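Local coordinates for GDSL-like protein (Collinsella aerofaciens ATCC 25986, PDB 7BXD) that probably hydrolyses ester bonds of acylated substrates, as a GDSL-like acyl-hydrolase of the SGNH hydrolase superfamily, at residues 110-115 with 161-166; 150-155 with 178-183; 56-61 with 231-236; 70-75 with 88-93. All coordinates share one frame; numbering follows the deposited sequence.

Contact 1: 110-115 with 161-166; sequences FSRNVP and KDIPAS
Arg112 reaches across to the backbone of 161-166 and grips a single atom, the carbonyl oxygen of Lys161, with both terminal nitrogens. Arg112 NH2 lies 2.7 Å from Lys161 O, and Arg112 NH1 2.9 Å from it; the acceptor sits almost exactly in the guanidinium plane, so the fork fixes how that plane is turned. A bend at chi2 (-54°) turns CD off the line of the chain; further out, Ile163 CG1 lies over one face of the guanidinium, 3.7 Å from Arg112 NH2. A water joins in: it accepts from Arg112 NH1 at 2.6 Å and also lies within hydrogen-bonding distance of Ser111 O and Asp162 OD1. The Asp162 carboxylate itself stays beyond salt-bridge range of the arginine. An alanine in place of Arg112 would probably leave Lys161 O without its two donors and this part of the loop less firmly held to the end of helix 107-111. Beside the polar group the packing is apolar. Ser111 CB presses on Pro164 CD at 3.6 Å and also meets Ile163 CG2. The Phe110 ring, with CG anti to the backbone N (chi1 160°), slides past Pro164 the opposite way; Phe110 CZ touches Pro164 CG at 3.7 Å, while Ala165 O lies at the ring edge, in plane. Gln176 and Tyr179 of helix 176-189 also touch this ring. Asp162 and Ile163 form a G1 beta bulge opposite Lys158, and the contact fastens this bulged loop to the C-terminal end of helix 107-111 in the SGNH hydrolase fold.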
# COMPACT_ATOMS: atom_id res chain seq x y z
N PHE A 110 8.28 7.63 -1.83
CA PHE A 110 9.43 7.98 -1.02
C PHE A 110 10.72 7.67 -1.77
O PHE A 110 11.59 8.53 -1.93
CB PHE A 110 9.35 7.18 0.29
CG PHE A 110 10.67 7.06 1.02
CD1 PHE A 110 11.36 8.20 1.47
CD2 PHE A 110 11.21 5.81 1.26
CE1 PHE A 110 12.57 8.06 2.16
CE2 PHE A 110 12.41 5.67 1.93
CZ PHE A 110 13.09 6.80 2.38
N SER A 111 10.87 6.43 -2.25
CA SER A 111 12.16 6.00 -2.79
C SER A 111 12.48 6.64 -4.14
O SER A 111 13.66 6.74 -4.49
CB SER A 111 12.24 4.47 -2.86
OG SER A 111 11.44 3.93 -3.88
N ARG A 112 11.47 7.05 -4.90
CA ARG A 112 11.68 7.65 -6.21
C ARG A 112 11.33 9.14 -6.24
O ARG A 112 11.08 9.69 -7.31
CB ARG A 112 10.95 6.84 -7.30
CG ARG A 112 11.33 5.37 -7.33
CD ARG A 112 12.83 5.20 -7.45
NE ARG A 112 13.19 3.84 -7.82
CZ ARG A 112 14.35 3.27 -7.52
NH1 ARG A 112 15.25 3.94 -6.82
NH2 ARG A 112 14.59 2.02 -7.90
N ASN A 113 11.37 9.81 -5.09
CA ASN A 113 11.47 11.27 -5.06
C ASN A 113 10.24 11.97 -5.65
O ASN A 113 10.35 12.91 -6.42
CB ASN A 113 12.78 11.70 -5.69
CG ASN A 113 13.92 11.07 -4.97
OD1 ASN A 113 14.09 11.30 -3.78
ND2 ASN A 113 14.66 10.19 -5.64
N VAL A 114 9.06 11.50 -5.27
CA VAL A 114 7.84 12.26 -5.56
C VAL A 114 7.80 13.48 -4.65
O VAL A 114 7.92 13.34 -3.41
CB VAL A 114 6.62 11.36 -5.33
CG1 VAL A 114 5.34 12.18 -5.21
CG2 VAL A 114 6.53 10.34 -6.45
N PRO A 115 7.64 14.69 -5.19
CA PRO A 115 7.53 15.87 -4.32
C PRO A 115 6.37 15.73 -3.34
O PRO A 115 5.29 15.26 -3.69
CB PRO A 115 7.29 17.02 -5.31
CG PRO A 115 7.85 16.52 -6.64
CD PRO A 115 7.50 15.04 -6.61
N LYS A 161 19.37 -0.96 -6.15
CA LYS A 161 18.29 -0.34 -6.91
C LYS A 161 18.08 1.10 -6.52
O LYS A 161 17.07 1.69 -6.91
CB LYS A 161 16.99 -1.14 -6.77
CG LYS A 161 17.14 -2.66 -6.94
CD LYS A 161 17.49 -3.04 -8.37
CE LYS A 161 17.17 -4.50 -8.64
NZ LYS A 161 17.16 -4.79 -10.09
N ASP A 162 19.02 1.70 -5.77
CA ASP A 162 18.90 3.11 -5.33
C ASP A 162 17.64 3.35 -4.50
O ASP A 162 17.03 4.42 -4.55
CB ASP A 162 19.04 4.11 -6.50
CG ASP A 162 19.18 5.57 -6.02
OD1 ASP A 162 18.60 6.47 -6.66
OD2 ASP A 162 19.85 5.82 -5.00
N ILE A 163 17.25 2.36 -3.70
CA ILE A 163 16.09 2.48 -2.82
C ILE A 163 16.61 2.73 -1.40
O ILE A 163 17.28 1.86 -0.83
CB ILE A 163 15.23 1.21 -2.88
CG1 ILE A 163 14.68 1.03 -4.32
CG2 ILE A 163 14.13 1.28 -1.81
CD1 ILE A 163 13.95 -0.24 -4.59
N PRO A 164 16.30 3.88 -0.79
CA PRO A 164 16.77 4.14 0.58
C PRO A 164 16.00 3.33 1.62
O PRO A 164 14.85 2.91 1.40
CB PRO A 164 16.50 5.64 0.77
CG PRO A 164 15.50 6.00 -0.25
CD PRO A 164 15.52 4.99 -1.35
N ALA A 165 16.64 3.10 2.76
CA ALA A 165 15.93 2.57 3.92
C ALA A 165 14.98 3.63 4.47
O ALA A 165 15.14 4.83 4.24
CB ALA A 165 16.92 2.20 5.02
N SER A 166 14.01 3.18 5.27
CA SER A 166 12.94 4.09 5.70
C SER A 166 13.47 5.27 6.47
O SER A 166 12.85 6.37 6.44
CB SER A 166 11.97 3.30 6.60
OG SER A 166 11.28 2.34 5.84
O HOH W 1 15.72 6.50 -6.38

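Contact 2: 150-155 with 178-183; sequences MTPCKT and AYVRAM
Thr151 and Val180 bring the two backbones nearest, their CA atoms 6.2 Å apart, where the extended chain leaving strand 146-150 passes one side of helix 176-189. No hydrogen bond joins the segments; methyls, a proline ring and a thioether do the work. Val180 divides its two branches between neighbouring residues: CG1, anti to the backbone N (chi1 176°), meets Thr151 CG2 at 3.9 Å, and CG2 meets Pro152 CG at 4.0 Å. The Thr151 and Val180 side chains cross at about a right angle, whereas Pro152 and Val180 slide past each other in opposite directions. An alanine at Val180 would probably open a gap beside Thr151 CG2 and Pro152 CG, since both methyls that fill it would be gone. One turn further on, Met183 runs out extended through chi1 and chi2 and then bends at chi3 (-73°), which turns CE toward the proline. Its SD lies 3.9 Å from Thr151 CA and 4.0 Å from Met150 O, while CE meets Pro152 CD at 4.1 Å, tip to tip. Thr151 turns CG2 to the helix, while OG1, between the backbone N and the carbonyl carbon (chi1 55°), is hydrogen-bonded to Asp196 and to Tyr198 N. Met150 starts away from the helix; its side chain touches Val102 and Phe104 of strand 100-104 and Leu197 of helix 197-200. The contact thus packs helix 176-189 against the C-terminal end of strand 146-150, with Tyr198 of helix 197-200 touching Val180 as well.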
# COMPACT_ATOMS: atom_id res chain seq x y z
N MET A 150 -3.76 1.66 3.99
CA MET A 150 -2.71 1.04 4.80
C MET A 150 -1.42 1.77 4.52
O MET A 150 -1.01 1.94 3.37
CB MET A 150 -2.57 -0.47 4.47
CG MET A 150 -3.92 -1.17 4.51
SD MET A 150 -3.85 -2.95 4.79
CE MET A 150 -2.92 -3.47 3.35
N THR A 151 -0.77 2.25 5.58
CA THR A 151 0.48 2.98 5.39
C THR A 151 1.57 2.04 4.87
O THR A 151 1.55 0.84 5.16
CB THR A 151 0.90 3.63 6.70
OG1 THR A 151 0.96 2.60 7.69
CG2 THR A 151 -0.06 4.74 7.15
N PRO A 152 2.51 2.57 4.08
CA PRO A 152 3.53 1.71 3.46
C PRO A 152 4.46 1.11 4.49
O PRO A 152 4.92 1.80 5.42
CB PRO A 152 4.29 2.67 2.53
CG PRO A 152 4.03 4.07 3.12
CD PRO A 152 2.60 3.97 3.63
N CYS A 153 4.77 -0.19 4.33
CA CYS A 153 5.65 -0.85 5.28
C CYS A 153 7.06 -0.26 5.23
O CYS A 153 7.51 0.29 4.22
CB CYS A 153 5.72 -2.35 5.00
SG CYS A 153 4.16 -3.16 5.48
N LYS A 154 7.79 -0.45 6.33
CA LYS A 154 9.20 -0.07 6.36
C LYS A 154 10.04 -0.97 5.45
O LYS A 154 9.66 -2.09 5.08
CB LYS A 154 9.72 -0.13 7.80
CG LYS A 154 9.13 1.01 8.64
CD LYS A 154 9.85 1.17 9.97
CE LYS A 154 9.41 2.41 10.78
NZ LYS A 154 8.03 2.23 11.34
N THR A 155 11.22 -0.44 5.12
CA THR A 155 12.23 -1.14 4.34
C THR A 155 13.59 -0.82 4.92
O THR A 155 13.85 0.30 5.39
CB THR A 155 12.18 -0.75 2.86
OG1 THR A 155 13.25 -1.40 2.15
CG2 THR A 155 12.28 0.75 2.58
N ALA A 178 7.82 11.25 6.50
CA ALA A 178 7.13 12.44 5.99
C ALA A 178 5.98 12.03 5.07
O ALA A 178 4.92 12.68 5.05
CB ALA A 178 8.12 13.34 5.23
N TYR A 179 6.20 10.99 4.24
CA TYR A 179 5.15 10.50 3.36
C TYR A 179 4.03 9.84 4.18
O TYR A 179 2.84 10.03 3.88
CB TYR A 179 5.74 9.52 2.32
CG TYR A 179 6.65 10.21 1.33
CD1 TYR A 179 7.98 10.53 1.68
CD2 TYR A 179 6.18 10.58 0.07
CE1 TYR A 179 8.80 11.21 0.78
CE2 TYR A 179 7.01 11.27 -0.84
CZ TYR A 179 8.32 11.58 -0.47
OH TYR A 179 9.17 12.23 -1.32
N VAL A 180 4.39 9.06 5.19
CA VAL A 180 3.37 8.46 6.05
C VAL A 180 2.51 9.54 6.70
O VAL A 180 1.28 9.44 6.72
CB VAL A 180 4.01 7.51 7.09
CG1 VAL A 180 2.97 6.98 8.03
CG2 VAL A 180 4.73 6.32 6.36
N ARG A 181 3.15 10.58 7.25
CA ARG A 181 2.39 11.65 7.89
C ARG A 181 1.47 12.31 6.90
O ARG A 181 0.32 12.63 7.23
CB ARG A 181 3.37 12.67 8.48
CG ARG A 181 3.94 12.27 9.82
CD ARG A 181 4.60 13.47 10.55
NE ARG A 181 5.56 14.19 9.72
CZ ARG A 181 6.84 13.87 9.58
NH1 ARG A 181 7.35 12.83 10.22
NH2 ARG A 181 7.62 14.60 8.78
N ALA A 182 1.95 12.55 5.68
CA ALA A 182 1.09 13.19 4.67
C ALA A 182 -0.14 12.32 4.41
O ALA A 182 -1.28 12.81 4.33
CB ALA A 182 1.88 13.40 3.39
N MET A 183 0.06 11.00 4.24
CA MET A 183 -1.06 10.09 4.02
C MET A 183 -2.04 10.17 5.17
O MET A 183 -3.26 10.25 4.96
CB MET A 183 -0.53 8.66 3.88
CG MET A 183 -1.66 7.63 3.69
SD MET A 183 -1.04 5.95 3.43
CE MET A 183 -0.43 6.08 1.77

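Contact 3: 56-61 with 231-236; sequences SHLGAL and HRIAAG
Leu61 lays its two methyls against the imidazole of His231, the side chains crossing at about a right angle. Leu61 CD2 stands over one face of the ring, 3.9 Å from the His231 centroid and 26° off the normal, a CH-pi contact displaced toward the rim; its nearest ring atom is His231 CE1, at 3.5 Å. Leu61 CD1 lies nearest His231 CD2, at 3.8 Å. Although CB of His231 starts away from the other helix, chi1 of -78° sets CG beside the backbone N, and from there the ring comes back to Leu61. His231 NE2 has a weak hydrogen bond to Glu227, one turn earlier. These are helices 55-61 and 223-240, two of the helices that flank the parallel sheet of this alpha/beta SGNH hydrolase fold; the short segments cross at -45°, with 9.4 Å between axes. Where the backbones are nearest, Ala234 takes the middle: its CB is met by Leu58 CD1 at 3.7 Å and by Leu61 CB at 4.0 Å. Leu58, its CG anti to the backbone N, extends CD1 past the alanine to Ile233 CG2, a looser touch at 4.3 Å. Trp54 and Leu197 pack on Ile233 from beyond the two segments.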
# COMPACT_ATOMS: atom_id res chain seq x y z
N SER A 56 -3.92 -13.54 -1.40
CA SER A 56 -4.34 -14.92 -1.62
C SER A 56 -4.76 -15.62 -0.33
O SER A 56 -5.42 -16.67 -0.39
CB SER A 56 -3.22 -15.73 -2.30
OG SER A 56 -2.15 -15.97 -1.40
N HIS A 57 -4.36 -15.08 0.82
CA HIS A 57 -4.70 -15.66 2.12
C HIS A 57 -5.87 -14.94 2.77
O HIS A 57 -6.51 -15.50 3.67
CB HIS A 57 -3.50 -15.53 3.07
CG HIS A 57 -2.27 -16.25 2.61
ND1 HIS A 57 -2.06 -17.58 2.88
CD2 HIS A 57 -1.18 -15.81 1.93
CE1 HIS A 57 -0.91 -17.94 2.36
NE2 HIS A 57 -0.35 -16.89 1.78
N LEU A 58 -6.14 -13.70 2.38
CA LEU A 58 -6.99 -12.84 3.19
C LEU A 58 -8.45 -13.33 3.19
O LEU A 58 -9.13 -13.24 4.21
CB LEU A 58 -6.90 -11.41 2.65
CG LEU A 58 -7.75 -10.42 3.43
CD1 LEU A 58 -7.33 -10.30 4.91
CD2 LEU A 58 -7.69 -9.06 2.74
N GLY A 59 -8.95 -13.81 2.04
CA GLY A 59 -10.38 -14.15 1.97
C GLY A 59 -10.77 -15.19 3.00
O GLY A 59 -11.79 -15.05 3.69
N ALA A 60 -9.97 -16.24 3.12
CA ALA A 60 -10.28 -17.29 4.08
C ALA A 60 -10.17 -16.78 5.50
O ALA A 60 -10.95 -17.18 6.37
CB ALA A 60 -9.37 -18.49 3.86
N LEU A 61 -9.21 -15.88 5.76
CA LEU A 61 -9.05 -15.35 7.11
C LEU A 61 -10.24 -14.52 7.54
O LEU A 61 -10.49 -14.35 8.74
CB LEU A 61 -7.76 -14.53 7.22
CG LEU A 61 -6.45 -15.31 7.11
CD1 LEU A 61 -5.26 -14.37 6.96
CD2 LEU A 61 -6.27 -16.26 8.31
N HIS A 231 -2.25 -12.11 8.01
CA HIS A 231 -2.89 -12.20 9.32
C HIS A 231 -2.99 -10.84 9.98
O HIS A 231 -4.03 -10.50 10.58
CB HIS A 231 -2.11 -13.19 10.19
CG HIS A 231 -2.40 -14.63 9.86
ND1 HIS A 231 -3.16 -15.45 10.66
CD2 HIS A 231 -2.05 -15.38 8.79
CE1 HIS A 231 -3.25 -16.65 10.11
NE2 HIS A 231 -2.58 -16.64 8.97
N ARG A 232 -1.92 -10.04 9.89
CA ARG A 232 -1.96 -8.70 10.49
C ARG A 232 -3.00 -7.82 9.79
O ARG A 232 -3.72 -7.05 10.45
CB ARG A 232 -0.57 -8.05 10.43
CG ARG A 232 -0.52 -6.62 10.97
CD ARG A 232 -0.71 -6.61 12.48
NE ARG A 232 -0.84 -5.27 13.05
CZ ARG A 232 -1.98 -4.60 13.18
NH1 ARG A 232 -3.10 -5.12 12.73
NH2 ARG A 232 -2.00 -3.40 13.78
N ILE A 233 -3.09 -7.92 8.47
CA ILE A 233 -4.05 -7.14 7.70
C ILE A 233 -5.47 -7.57 8.05
O ILE A 233 -6.36 -6.73 8.21
CB ILE A 233 -3.75 -7.25 6.20
CG1 ILE A 233 -2.43 -6.55 5.87
CG2 ILE A 233 -4.91 -6.74 5.37
CD1 ILE A 233 -1.86 -6.90 4.49
N ALA A 234 -5.71 -8.88 8.17
CA ALA A 234 -7.04 -9.33 8.55
C ALA A 234 -7.45 -8.74 9.89
O ALA A 234 -8.60 -8.30 10.06
CB ALA A 234 -7.08 -10.86 8.57
N ALA A 235 -6.55 -8.76 10.87
CA ALA A 235 -6.88 -8.20 12.18
C ALA A 235 -7.18 -6.72 12.04
O ALA A 235 -8.12 -6.20 12.67
CB ALA A 235 -5.74 -8.45 13.16
N GLY A 236 -6.38 -6.01 11.23
CA GLY A 236 -6.59 -4.59 11.06
C GLY A 236 -7.91 -4.27 10.41
O GLY A 236 -8.58 -3.31 10.80

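Contact 4: 70-75 with 88-93; sequences FGIKGS and VERLDG
Arg90 spreads its guanidinium between two acceptors of 70-75: NH2 donates to Ser75 OG at 2.9 Å and NH1 to Phe70 O at 3.0 Å. The two bonds are built differently. Phe70 O lies in the guanidinium plane, yet NH1 stands well above the carbonyl plane, 51° out of it; Ser75 OG is tilted 20° from the guanidinium plane. Ser75 OG also bonds to Asp85 O, the same carbonyl that accepts from Arg90 NE, and Arg90 NH2 has a further partner in Gly35 O. With each of its nitrogens bonded, the guanidinium is held against rotation. Ile72 covers one face: its CB sits 3.6 Å above the guanidinium plane of Arg90, over the centre, and Ile72 CG1 comes within 3.4 Å of Arg90 NH1. The bend of the arginine at chi3 (-73°) sets NE off the line of the chain, and the Arg90 CD before it packs on Ile72 CG1 at 3.7 Å. A type II turn from Ile72 to Ser75, with Gly74 at a positive phi, brings Ser75 round to the arginine. Further out, the Phe70 ring approaches Gly93 O only loosely. The contact ties the C-terminal end of strand 66-71, an outermost strand of the sheet, to helix 87-90; strand 30-35 lies alongside, its Phe34 touching Arg90, while the side chains of Val88 and Leu91 touch helix 127-141.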
# COMPACT_ATOMS: atom_id res chain seq x y z
N PHE A 70 -5.18 -5.91 -7.34
CA PHE A 70 -4.80 -4.87 -8.29
C PHE A 70 -3.47 -4.24 -7.84
O PHE A 70 -3.35 -3.02 -7.67
CB PHE A 70 -5.92 -3.83 -8.47
CG PHE A 70 -7.10 -4.35 -9.24
CD1 PHE A 70 -7.14 -4.24 -10.62
CD2 PHE A 70 -8.16 -5.00 -8.59
CE1 PHE A 70 -8.25 -4.74 -11.33
CE2 PHE A 70 -9.26 -5.49 -9.31
CZ PHE A 70 -9.30 -5.33 -10.68
N GLY A 71 -2.47 -5.09 -7.64
CA GLY A 71 -1.13 -4.62 -7.36
C GLY A 71 -0.30 -4.60 -8.64
O GLY A 71 -0.40 -5.52 -9.46
N ILE A 72 0.55 -3.58 -8.78
CA ILE A 72 1.47 -3.42 -9.91
C ILE A 72 2.85 -3.05 -9.38
O ILE A 72 3.01 -2.06 -8.64
CB ILE A 72 0.96 -2.36 -10.92
CG1 ILE A 72 -0.29 -2.88 -11.64
CG2 ILE A 72 2.05 -1.92 -11.91
CD1 ILE A 72 -0.06 -4.07 -12.61
N LYS A 73 3.85 -3.86 -9.75
CA LYS A 73 5.23 -3.58 -9.37
C LYS A 73 5.70 -2.22 -9.88
O LYS A 73 5.43 -1.84 -11.01
CB LYS A 73 6.15 -4.67 -9.90
CG LYS A 73 5.97 -6.01 -9.18
CD LYS A 73 6.95 -7.06 -9.71
CE LYS A 73 6.66 -7.34 -11.14
NZ LYS A 73 5.46 -8.08 -11.37
N GLY A 74 6.44 -1.50 -9.03
CA GLY A 74 7.02 -0.22 -9.41
C GLY A 74 6.10 0.97 -9.27
O GLY A 74 6.56 2.10 -9.45
N SER A 75 4.82 0.77 -8.94
CA SER A 75 3.85 1.86 -9.00
C SER A 75 3.99 2.82 -7.81
O SER A 75 4.02 2.41 -6.65
CB SER A 75 2.44 1.25 -9.04
OG SER A 75 1.44 2.26 -9.13
N VAL A 88 -2.80 6.90 -9.33
CA VAL A 88 -3.71 7.88 -9.91
C VAL A 88 -4.07 7.47 -11.34
O VAL A 88 -5.24 7.51 -11.73
CB VAL A 88 -3.07 9.29 -9.88
CG1 VAL A 88 -3.84 10.27 -10.77
CG2 VAL A 88 -2.99 9.80 -8.43
N GLU A 89 -3.07 7.08 -12.14
CA GLU A 89 -3.31 6.72 -13.53
C GLU A 89 -4.06 5.40 -13.67
O GLU A 89 -4.82 5.21 -14.64
CB GLU A 89 -2.00 6.69 -14.30
CG GLU A 89 -1.43 8.07 -14.59
CD GLU A 89 0.07 8.08 -14.84
OE1 GLU A 89 0.84 7.58 -13.98
OE2 GLU A 89 0.51 8.64 -15.89
N ARG A 90 -3.83 4.45 -12.74
CA ARG A 90 -4.43 3.12 -12.83
C ARG A 90 -5.86 3.07 -12.31
O ARG A 90 -6.57 2.10 -12.59
CB ARG A 90 -3.60 2.09 -12.05
CG ARG A 90 -2.26 1.76 -12.72
CD ARG A 90 -1.70 0.47 -12.11
NE ARG A 90 -1.22 0.79 -10.78
CZ ARG A 90 -1.45 0.11 -9.63
NH1 ARG A 90 -2.21 -0.98 -9.54
NH2 ARG A 90 -0.86 0.58 -8.55
N LEU A 91 -6.29 4.06 -11.51
CA LEU A 91 -7.53 3.88 -10.74
C LEU A 91 -8.74 3.59 -11.65
O LEU A 91 -9.58 2.73 -11.35
CB LEU A 91 -7.77 5.11 -9.87
CG LEU A 91 -9.11 5.14 -9.13
CD1 LEU A 91 -9.27 3.96 -8.19
CD2 LEU A 91 -9.20 6.46 -8.36
N ASP A 92 -8.88 4.34 -12.75
CA ASP A 92 -10.10 4.19 -13.53
C ASP A 92 -10.24 2.81 -14.13
O ASP A 92 -11.37 2.40 -14.48
CB ASP A 92 -10.17 5.22 -14.67
CG ASP A 92 -11.59 5.41 -15.23
OD1 ASP A 92 -12.48 5.83 -14.46
OD2 ASP A 92 -11.80 5.18 -16.44
N GLY A 93 -9.13 2.07 -14.27
CA GLY A 93 -9.12 0.74 -14.84
C GLY A 93 -9.29 -0.41 -13.87
O GLY A 93 -9.26 -1.57 -14.30

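In the fold
Contact 2 is the most deeply buried of the four, without a hydrogen bond across its segments and mostly apolar; contact 3, also without hydrogen bonds, joins two helices and runs from buried leucine and alanine out to an exposed histidine. Contacts 1 and 4 are partly buried, and in each an arginine binds main-chain oxygen, with a serine hydroxyl added in contact 4 and a water in contact 1. Contacts 1 and 2 share the region after strand 146-150 and touch: Val114 O meets Tyr179 OH, and Ser166 OG meets Thr155 N. Contacts 2 and 3 touch through Met150 CE and Ile233 CD1, while contacts 1 and 3 lie on opposite sides of the chain's centre, about 28 Å between centres.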